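Local coordinates for protein putative branched-chain amino acid aminotransferase IlvE (Streptococcus mutans, PDB 4DQN) that probably transfers the amino group between branched-chain amino acids and 2-oxoglutarate with pyridoxal 5'-phosphate, in the biosynthesis of isoleucine, leucine and valine, at residues R24-Y29 with D36-E41; R130-G135 with I149-A154. All blocks are in the same frame, centred on the assembly; numbering follows the deposited sequence.

Contact 1 (R24-Y29 with D36-E41); sequences RYISYY and DGKLTE
Arg24 grips the carbonyl oxygen of Thr40 twice, once from the backbone and once from the side chain. Arg24 N reaches Thr40 O at 2.9 Å in a nearly straight bond, and Arg24 NE comes to the same oxygen at 3.3 Å from above the carbonyl plane. The side chain gets there by folding back: CG lies anti to the carbonyl carbon (chi1 -49°), and bends at chi2 and chi3 carry CD and then NE round to Thr40 O. Arg24 NH1 makes a salt bridge with Glu49 of the second subunit. The return bond, Thr40 N to Arg24 O, is 2.7 Å, and Ile26 and Lys38 form the next hydrogen-bonded pair of this antiparallel hairpin. On the face of Ile26, Lys38 and Thr40, Ile26 CG2 lies 3.9 Å from Lys38 CG and 4.0 Å from Thr40 CG2. The lysine runs extended beside the isoleucine, and a water bonded to Tyr28 OH accepts a weak bond from Lys38 NZ. On the other face, with Tyr25 CG anti to the backbone N (chi1 172°), the ring comes to Gly37, and Tyr25 OH lies 3.6 Å from Gly37 CA. Tyr25 OH is hydrogen-bonded to Lys102 NZ, and its ring lies against the glycine backbone. Leu39 CD2 meets Tyr25 CB at 4.2 Å. The chemistry is therefore mixed: backbone bonds and aliphatic contacts join the strands, while the arginine ties their end to the dimer partner through its charge.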
ATOM      1  N   ARG A  24      16.291 -17.458  -9.374  1.00 25.88           N
ATOM      2  CA  ARG A  24      15.574 -17.019  -8.168  1.00 28.53           C
ATOM      3  C   ARG A  24      14.847 -18.209  -7.629  1.00 25.31           C
ATOM      4  O   ARG A  24      14.535 -19.139  -8.377  1.00 24.96           O
ATOM      5  CB  ARG A  24      14.447 -16.022  -8.444  1.00 29.95           C
ATOM      6  CG  ARG A  24      14.731 -14.865  -9.287  1.00 40.62           C
ATOM      7  CD  ARG A  24      14.069 -15.026 -10.627  1.00 29.07           C
ATOM      8  NE  ARG A  24      15.069 -15.509 -11.534  1.00 39.34           N
ATOM      9  CZ  ARG A  24      16.086 -14.780 -11.951  1.00 30.90           C
ATOM     10  NH1 ARG A  24      16.232 -13.502 -11.577  1.00 28.24           N
ATOM     11  NH2 ARG A  24      16.948 -15.338 -12.772  1.00 34.68           N
ATOM     12  N   TYR A  25      14.530 -18.156  -6.340  1.00 27.44           N
ATOM     13  CA  TYR A  25      13.644 -19.129  -5.710  1.00 23.73           C
ATOM     14  C   TYR A  25      12.193 -18.672  -5.849  1.00 25.10           C
ATOM     15  O   TYR A  25      11.893 -17.478  -5.761  1.00 23.81           O
ATOM     16  CB  TYR A  25      14.014 -19.235  -4.235  1.00 24.67           C
ATOM     17  CG  TYR A  25      13.100 -20.062  -3.357  1.00 26.46           C
ATOM     18  CD1 TYR A  25      11.907 -19.535  -2.852  1.00 27.59           C
ATOM     19  CD2 TYR A  25      13.457 -21.343  -2.983  1.00 25.54           C
ATOM     20  CE1 TYR A  25      11.090 -20.284  -2.019  1.00 27.59           C
ATOM     21  CE2 TYR A  25      12.648 -22.101  -2.151  1.00 31.15           C
ATOM     22  CZ  TYR A  25      11.472 -21.569  -1.674  1.00 30.37           C
ATOM     23  OH  TYR A  25      10.688 -22.328  -0.834  1.00 33.50           O
ATOM     24  N   ILE A  26      11.288 -19.622  -6.053  1.00 25.24           N
ATOM     25  CA  ILE A  26       9.863 -19.314  -6.082  1.00 24.93           C
ATOM     26  C   ILE A  26       9.063 -20.480  -5.506  1.00 27.35           C
ATOM     27  O   ILE A  26       9.379 -21.648  -5.742  1.00 26.26           O
ATOM     28  CB  ILE A  26       9.365 -18.951  -7.517  1.00 25.63           C
ATOM     29  CG1 ILE A  26       7.963 -18.342  -7.471  1.00 26.16           C
ATOM     30  CG2 ILE A  26       9.384 -20.179  -8.441  1.00 26.08           C
ATOM     31  CD1 ILE A  26       7.544 -17.648  -8.790  1.00 22.29           C
ATOM     32  N   SER A  27       8.038 -20.154  -4.726  1.00 24.07           N
ATOM     33  CA  SER A  27       7.197 -21.152  -4.085  1.00 26.01           C
ATOM     34  C   SER A  27       5.779 -20.618  -4.144  1.00 28.60           C
ATOM     35  O   SER A  27       5.562 -19.410  -3.975  1.00 25.22           O
ATOM     36  CB  SER A  27       7.627 -21.366  -2.627  1.00 26.52           C
ATOM     37  OG  SER A  27       6.823 -22.350  -1.979  1.00 26.46           O
ATOM     38  N   TYR A  28       4.826 -21.509  -4.399  1.00 24.86           N
ATOM     39  CA  TYR A  28       3.428 -21.123  -4.534  1.00 26.59           C
ATOM     40  C   TYR A  28       2.616 -21.667  -3.370  1.00 28.66           C
ATOM     41  O   TYR A  28       2.827 -22.802  -2.934  1.00 27.43           O
ATOM     42  CB  TYR A  28       2.842 -21.646  -5.861  1.00 28.36           C
ATOM     43  CG  TYR A  28       3.461 -21.038  -7.109  1.00 29.34           C
ATOM     44  CD1 TYR A  28       4.669 -21.511  -7.614  1.00 30.71           C
ATOM     45  CD2 TYR A  28       2.827 -20.006  -7.790  1.00 34.22           C
ATOM     46  CE1 TYR A  28       5.232 -20.964  -8.762  1.00 33.77           C
ATOM     47  CE2 TYR A  28       3.385 -19.455  -8.951  1.00 32.24           C
ATOM     48  CZ  TYR A  28       4.585 -19.942  -9.417  1.00 33.95           C
ATOM     49  OH  TYR A  28       5.152 -19.403 -10.553  1.00 40.78           O
ATOM     50  N   TYR A  29       1.694 -20.852  -2.858  1.00 26.28           N
ATOM     51  CA  TYR A  29       0.771 -21.298  -1.823  1.00 26.43           C
ATOM     52  C   TYR A  29      -0.598 -21.481  -2.466  1.00 29.82           C
ATOM     53  O   TYR A  29      -1.145 -20.557  -3.068  1.00 28.93           O
ATOM     54  CB  TYR A  29       0.714 -20.256  -0.707  1.00 26.42           C
ATOM     55  CG  TYR A  29      -0.140 -20.585   0.498  1.00 26.56           C
ATOM     56  CD1 TYR A  29      -1.510 -20.347   0.493  1.00 28.69           C
ATOM     57  CD2 TYR A  29       0.437 -21.067   1.664  1.00 27.12           C
ATOM     58  CE1 TYR A  29      -2.288 -20.620   1.613  1.00 31.12           C
ATOM     59  CE2 TYR A  29      -0.332 -21.342   2.796  1.00 29.46           C
ATOM     60  CZ  TYR A  29      -1.695 -21.112   2.757  1.00 31.94           C
ATOM     61  OH  TYR A  29      -2.471 -21.375   3.869  1.00 33.86           O
ATOM     62  N   ASP A  36       7.093 -26.969  -2.101  1.00 29.97           N
ATOM     63  CA  ASP A  36       8.455 -27.056  -1.568  1.00 31.27           C
ATOM     64  C   ASP A  36       9.377 -25.964  -2.087  1.00 30.35           C
ATOM     65  O   ASP A  36      10.475 -25.791  -1.568  1.00 30.22           O
ATOM     66  CB  ASP A  36       9.089 -28.407  -1.920  1.00 28.64           C
ATOM     67  CG  ASP A  36       8.390 -29.578  -1.257  1.00 32.81           C
ATOM     68  OD1 ASP A  36       7.568 -29.357  -0.332  1.00 30.28           O
ATOM     69  OD2 ASP A  36       8.667 -30.730  -1.664  1.00 29.91           O
ATOM     70  N   GLY A  37       8.959 -25.261  -3.135  1.00 27.25           N
ATOM     71  CA  GLY A  37       9.811 -24.245  -3.732  1.00 28.81           C
ATOM     72  C   GLY A  37      10.744 -24.825  -4.785  1.00 32.92           C
ATOM     73  O   GLY A  37      11.085 -26.011  -4.741  1.00 33.36           O
ATOM     74  N   LYS A  38      11.147 -23.993  -5.739  1.00 30.90           N
ATOM     75  CA  LYS A  38      12.086 -24.398  -6.781  1.00 31.30           C
ATOM     76  C   LYS A  38      12.894 -23.192  -7.225  1.00 34.01           C
ATOM     77  O   LYS A  38      12.517 -22.048  -6.948  1.00 29.81           O
ATOM     78  CB  LYS A  38      11.326 -24.952  -7.982  1.00 34.88           C
ATOM     79  CG  LYS A  38      10.527 -23.883  -8.729  1.00 39.76           C
ATOM     80  CD  LYS A  38       9.661 -24.478  -9.837  1.00 39.90           C
ATOM     81  CE  LYS A  38       8.975 -23.398 -10.664  1.00 39.56           C
ATOM     82  NZ  LYS A  38       7.888 -23.994 -11.492  1.00 50.93           N
ATOM     83  N   LEU A  39      13.996 -23.438  -7.928  1.00 30.31           N
ATOM     84  CA  LEU A  39      14.736 -22.358  -8.559  1.00 28.92           C
ATOM     85  C   LEU A  39      14.185 -22.184  -9.951  1.00 30.55           C
ATOM     86  O   LEU A  39      13.836 -23.163 -10.607  1.00 29.56           O
ATOM     87  CB  LEU A  39      16.230 -22.683  -8.635  1.00 32.13           C
ATOM     88  CG  LEU A  39      16.907 -22.896  -7.286  1.00 29.89           C
ATOM     89  CD1 LEU A  39      18.395 -23.083  -7.455  1.00 38.19           C
ATOM     90  CD2 LEU A  39      16.630 -21.717  -6.371  1.00 30.22           C
ATOM     91  N   THR A  40      14.082 -20.938 -10.398  1.00 27.24           N
ATOM     92  CA  THR A  40      13.630 -20.671 -11.752  1.00 29.17           C
ATOM     93  C   THR A  40      14.516 -19.625 -12.397  1.00 28.94           C
ATOM     94  O   THR A  40      15.117 -18.787 -11.712  1.00 29.09           O
ATOM     95  CB  THR A  40      12.169 -20.184 -11.788  1.00 30.70           C
ATOM     96  OG1 THR A  40      11.761 -20.026 -13.151  1.00 30.79           O
ATOM     97  CG2 THR A  40      12.030 -18.837 -11.052  1.00 26.55           C
ATOM     98  N   GLU A  41      14.591 -19.678 -13.721  1.00 27.22           N
ATOM     99  CA  GLU A  41      15.390 -18.737 -14.480  1.00 29.89           C
ATOM    100  C   GLU A  41      14.525 -17.582 -14.942  1.00 27.45           C
ATOM    101  O   GLU A  41      15.018 -16.635 -15.550  1.00 27.47           O
ATOM    102  CB  GLU A  41      16.017 -19.439 -15.695  1.00 31.29           C
ATOM    103  CG  GLU A  41      16.925 -20.604 -15.313  1.00 35.10           C
ATOM    104  CD  GLU A  41      17.623 -21.202 -16.512  1.00 41.82           C
ATOM    105  OE1 GLU A  41      17.501 -22.425 -16.724  1.00 46.69           O
ATOM    106  OE2 GLU A  41      18.282 -20.441 -17.250  1.00 43.40           O
TER
HETATM  107  O   HOH W   1       7.096 -20.757 -11.616  1.00 41.22           O

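Contact 2 (R130-G135 with I149-A154); sequences RPLLIG and IFTIFA
Arg130 lays the aliphatic start of its side chain over one face of the Phe153 ring. Arg130 CB sits 4.2 Å from the ring centroid, close to the normal, in a CH-pi contact, and Arg130 CG approaches Phe153 CZ to 3.7 Å. Phe153 CG stands between its own backbone N and carbonyl carbon (chi1 59°), which starts the ring on the arginine's side. Beyond CG the arginine bends away; its NE is hydrogen-bonded to His55 of the second subunit, and its side chain lies about 6 Å from that of Lys188, the predicted cofactor-bearing lysine. Pro131, on the other face of the sheet, presses CB against Phe150 CE1 and Ile152 CG1, each at 3.8 Å. Leu132 returns to the face of Arg130: its N binds Thr151 O at 2.7 Å, and its CB lies beside Thr151 CG2. Leu133 turns CD1 toward Ile149 O, with its CB at the edge of the Phe150 ring. Ile134 closes the row: Ile134 N to Ile149 O and Ile149 N to Ile134 O are both 3.0 Å, and Ile134 CG1 sits 3.8 Å from Ile149 CB. The second subunit reaches Arg130, Leu132 and Ile134 on their face, whereas helix 100-113 packs on that of Pro131 and Ile152. These antiparallel neighbours form a hairpin in the middle of the sheet, with strand 59-68 beside 130-135 and strand 24-30 beside 149-154.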
ATOM      1  N   ARG A 130      16.226 -10.082  -2.017  1.00 22.91           N
ATOM      2  CA  ARG A 130      14.902  -9.490  -1.885  1.00 24.01           C
ATOM      3  C   ARG A 130      13.808 -10.575  -1.905  1.00 24.47           C
ATOM      4  O   ARG A 130      13.329 -10.977  -2.984  1.00 24.96           O
ATOM      5  CB  ARG A 130      14.667  -8.498  -3.023  1.00 19.14           C
ATOM      6  CG  ARG A 130      13.266  -7.874  -3.025  1.00 23.78           C
ATOM      7  CD  ARG A 130      13.085  -6.981  -1.805  1.00 21.40           C
ATOM      8  NE  ARG A 130      12.509  -5.736  -2.252  1.00 45.46           N
ATOM      9  CZ  ARG A 130      13.042  -4.539  -2.082  1.00 33.43           C
ATOM     10  NH1 ARG A 130      14.172  -4.353  -1.398  1.00 31.22           N
ATOM     11  NH2 ARG A 130      12.388  -3.520  -2.566  1.00 38.16           N
ATOM     12  N   PRO A 131      13.422 -11.071  -0.711  1.00 21.92           N
ATOM     13  CA  PRO A 131      12.244 -11.931  -0.592  1.00 20.81           C
ATOM     14  C   PRO A 131      10.986 -11.091  -0.778  1.00 22.17           C
ATOM     15  O   PRO A 131      10.937  -9.942  -0.334  1.00 22.59           O
ATOM     16  CB  PRO A 131      12.337 -12.472   0.851  1.00 21.18           C
ATOM     17  CG  PRO A 131      13.782 -12.250   1.257  1.00 20.85           C
ATOM     18  CD  PRO A 131      14.178 -10.990   0.553  1.00 23.44           C
ATOM     19  N   LEU A 132       9.991 -11.653  -1.454  1.00 21.31           N
ATOM     20  CA  LEU A 132       8.754 -10.953  -1.744  1.00 20.73           C
ATOM     21  C   LEU A 132       7.624 -11.937  -1.532  1.00 22.24           C
ATOM     22  O   LEU A 132       7.720 -13.093  -1.959  1.00 22.70           O
ATOM     23  CB  LEU A 132       8.747 -10.486  -3.202  1.00 20.62           C
ATOM     24  CG  LEU A 132       7.466  -9.884  -3.782  1.00 22.07           C
ATOM     25  CD1 LEU A 132       7.247  -8.478  -3.248  1.00 22.22           C
ATOM     26  CD2 LEU A 132       7.531  -9.858  -5.291  1.00 20.38           C
ATOM     27  N   LEU A 133       6.555 -11.471  -0.880  1.00 20.38           N
ATOM     28  CA  LEU A 133       5.402 -12.306  -0.569  1.00 21.02           C
ATOM     29  C   LEU A 133       4.171 -11.560  -1.040  1.00 21.07           C
ATOM     30  O   LEU A 133       3.867 -10.476  -0.524  1.00 22.07           O
ATOM     31  CB  LEU A 133       5.320 -12.543   0.952  1.00 23.62           C
ATOM     32  CG  LEU A 133       4.119 -13.321   1.507  1.00 25.78           C
ATOM     33  CD1 LEU A 133       4.091 -14.732   0.916  1.00 22.92           C
ATOM     34  CD2 LEU A 133       4.195 -13.373   3.056  1.00 24.50           C
ATOM     35  N   ILE A 134       3.461 -12.123  -2.017  1.00 21.53           N
ATOM     36  CA  ILE A 134       2.352 -11.415  -2.647  1.00 22.52           C
ATOM     37  C   ILE A 134       1.081 -12.246  -2.768  1.00 22.25           C
ATOM     38  O   ILE A 134       1.134 -13.454  -3.037  1.00 22.71           O
ATOM     39  CB  ILE A 134       2.727 -10.914  -4.061  1.00 24.20           C
ATOM     40  CG1 ILE A 134       3.379 -12.031  -4.886  1.00 21.21           C
ATOM     41  CG2 ILE A 134       3.658  -9.705  -3.986  1.00 22.71           C
ATOM     42  CD1 ILE A 134       3.568 -11.637  -6.367  1.00 22.63           C
ATOM     43  N   GLY A 135      -0.060 -11.588  -2.569  1.00 24.85           N
ATOM     44  CA  GLY A 135      -1.356 -12.199  -2.837  1.00 23.45           C
ATOM     45  C   GLY A 135      -1.664 -12.185  -4.323  1.00 25.48           C
ATOM     46  O   GLY A 135      -1.661 -11.121  -4.952  1.00 24.95           O
ATOM     47  N   ILE A 149       2.387 -16.056  -3.780  1.00 24.82           N
ATOM     48  CA  ILE A 149       3.740 -16.368  -4.240  1.00 23.17           C
ATOM     49  C   ILE A 149       4.743 -15.902  -3.212  1.00 22.57           C
ATOM     50  O   ILE A 149       4.625 -14.793  -2.708  1.00 23.02           O
ATOM     51  CB  ILE A 149       4.042 -15.688  -5.596  1.00 24.68           C
ATOM     52  CG1 ILE A 149       3.210 -16.347  -6.699  1.00 23.92           C
ATOM     53  CG2 ILE A 149       5.527 -15.817  -5.959  1.00 22.94           C
ATOM     54  CD1 ILE A 149       3.374 -15.700  -8.069  1.00 25.66           C
ATOM     55  N   PHE A 150       5.722 -16.754  -2.889  1.00 22.39           N
ATOM     56  CA  PHE A 150       6.904 -16.326  -2.151  1.00 22.65           C
ATOM     57  C   PHE A 150       8.109 -16.517  -3.059  1.00 22.50           C
ATOM     58  O   PHE A 150       8.380 -17.628  -3.529  1.00 24.87           O
ATOM     59  CB  PHE A 150       7.073 -17.119  -0.843  1.00 21.88           C
ATOM     60  CG  PHE A 150       8.347 -16.785  -0.082  1.00 23.87           C
ATOM     61  CD1 PHE A 150       8.575 -15.495   0.405  1.00 22.93           C
ATOM     62  CD2 PHE A 150       9.308 -17.761   0.152  1.00 23.93           C
ATOM     63  CE1 PHE A 150       9.764 -15.188   1.112  1.00 23.74           C
ATOM     64  CE2 PHE A 150      10.494 -17.471   0.858  1.00 25.61           C
ATOM     65  CZ  PHE A 150      10.719 -16.184   1.339  1.00 24.86           C
ATOM     66  N   THR A 151       8.818 -15.428  -3.336  1.00 23.23           N
ATOM     67  CA  THR A 151       9.994 -15.504  -4.188  1.00 24.44           C
ATOM     68  C   THR A 151      11.174 -14.764  -3.563  1.00 25.60           C
ATOM     69  O   THR A 151      10.991 -13.765  -2.870  1.00 23.35           O
ATOM     70  CB  THR A 151       9.683 -14.973  -5.619  1.00 25.60           C
ATOM     71  OG1 THR A 151      10.843 -15.096  -6.449  1.00 25.83           O
ATOM     72  CG2 THR A 151       9.211 -13.504  -5.598  1.00 21.78           C
ATOM     73  N   ILE A 152      12.383 -15.285  -3.763  1.00 25.91           N
ATOM     74  CA  ILE A 152      13.580 -14.526  -3.403  1.00 24.19           C
ATOM     75  C   ILE A 152      14.475 -14.394  -4.618  1.00 24.78           C
ATOM     76  O   ILE A 152      14.948 -15.401  -5.166  1.00 24.18           O
ATOM     77  CB  ILE A 152      14.407 -15.195  -2.283  1.00 22.97           C
ATOM     78  CG1 ILE A 152      13.543 -15.522  -1.053  1.00 22.11           C
ATOM     79  CG2 ILE A 152      15.578 -14.293  -1.882  1.00 23.16           C
ATOM     80  CD1 ILE A 152      14.356 -16.126   0.133  1.00 22.54           C
ATOM     81  N   PHE A 153      14.708 -13.151  -5.040  1.00 22.02           N
ATOM     82  CA  PHE A 153      15.689 -12.873  -6.079  1.00 23.54           C
ATOM     83  C   PHE A 153      16.843 -12.048  -5.512  1.00 25.24           C
ATOM     84  O   PHE A 153      16.747 -11.518  -4.399  1.00 23.17           O
ATOM     85  CB  PHE A 153      15.063 -12.219  -7.324  1.00 23.36           C
ATOM     86  CG  PHE A 153      14.350 -10.915  -7.072  1.00 23.92           C
ATOM     87  CD1 PHE A 153      13.005 -10.903  -6.712  1.00 24.59           C
ATOM     88  CD2 PHE A 153      15.000  -9.702  -7.275  1.00 23.37           C
ATOM     89  CE1 PHE A 153      12.332  -9.707  -6.510  1.00 24.00           C
ATOM     90  CE2 PHE A 153      14.340  -8.491  -7.068  1.00 24.62           C
ATOM     91  CZ  PHE A 153      12.996  -8.488  -6.697  1.00 23.35           C
ATOM     92  N   ALA A 154      17.945 -11.979  -6.256  1.00 23.46           N
ATOM     93  CA  ALA A 154      19.188 -11.418  -5.724  1.00 24.88           C
ATOM     94  C   ALA A 154      19.907 -10.504  -6.704  1.00 25.80           C
ATOM     95  O   ALA A 154      19.712 -10.586  -7.917  1.00 26.49           O
ATOM     96  CB  ALA A 154      20.124 -12.543  -5.267  1.00 27.81           C
TER

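How the contacts relate
Contacts 1 and 2 are two hairpins side by side in one antiparallel sheet, their centres about 9 Å apart, joined where strand 24-30 runs beside strand 147-157. At that seam Ser27 N lies 2.8 Å from Phe150 O, Tyr25 O meets Thr151 OG1, and Arg24 CG packs on Phe153 CB. Contact 2 is wholly buried and largely apolar, its backbone bonds flanked by aliphatic and aromatic side chains. Contact 1 includes the outermost strand within the chain, 33-40, so buried Ile26 pairs with exposed Lys38, and buried Tyr25 with partly exposed Leu39. Each begins with an arginine that engages the second subunit, but only Arg130 lies near the predicted cofactor lysine.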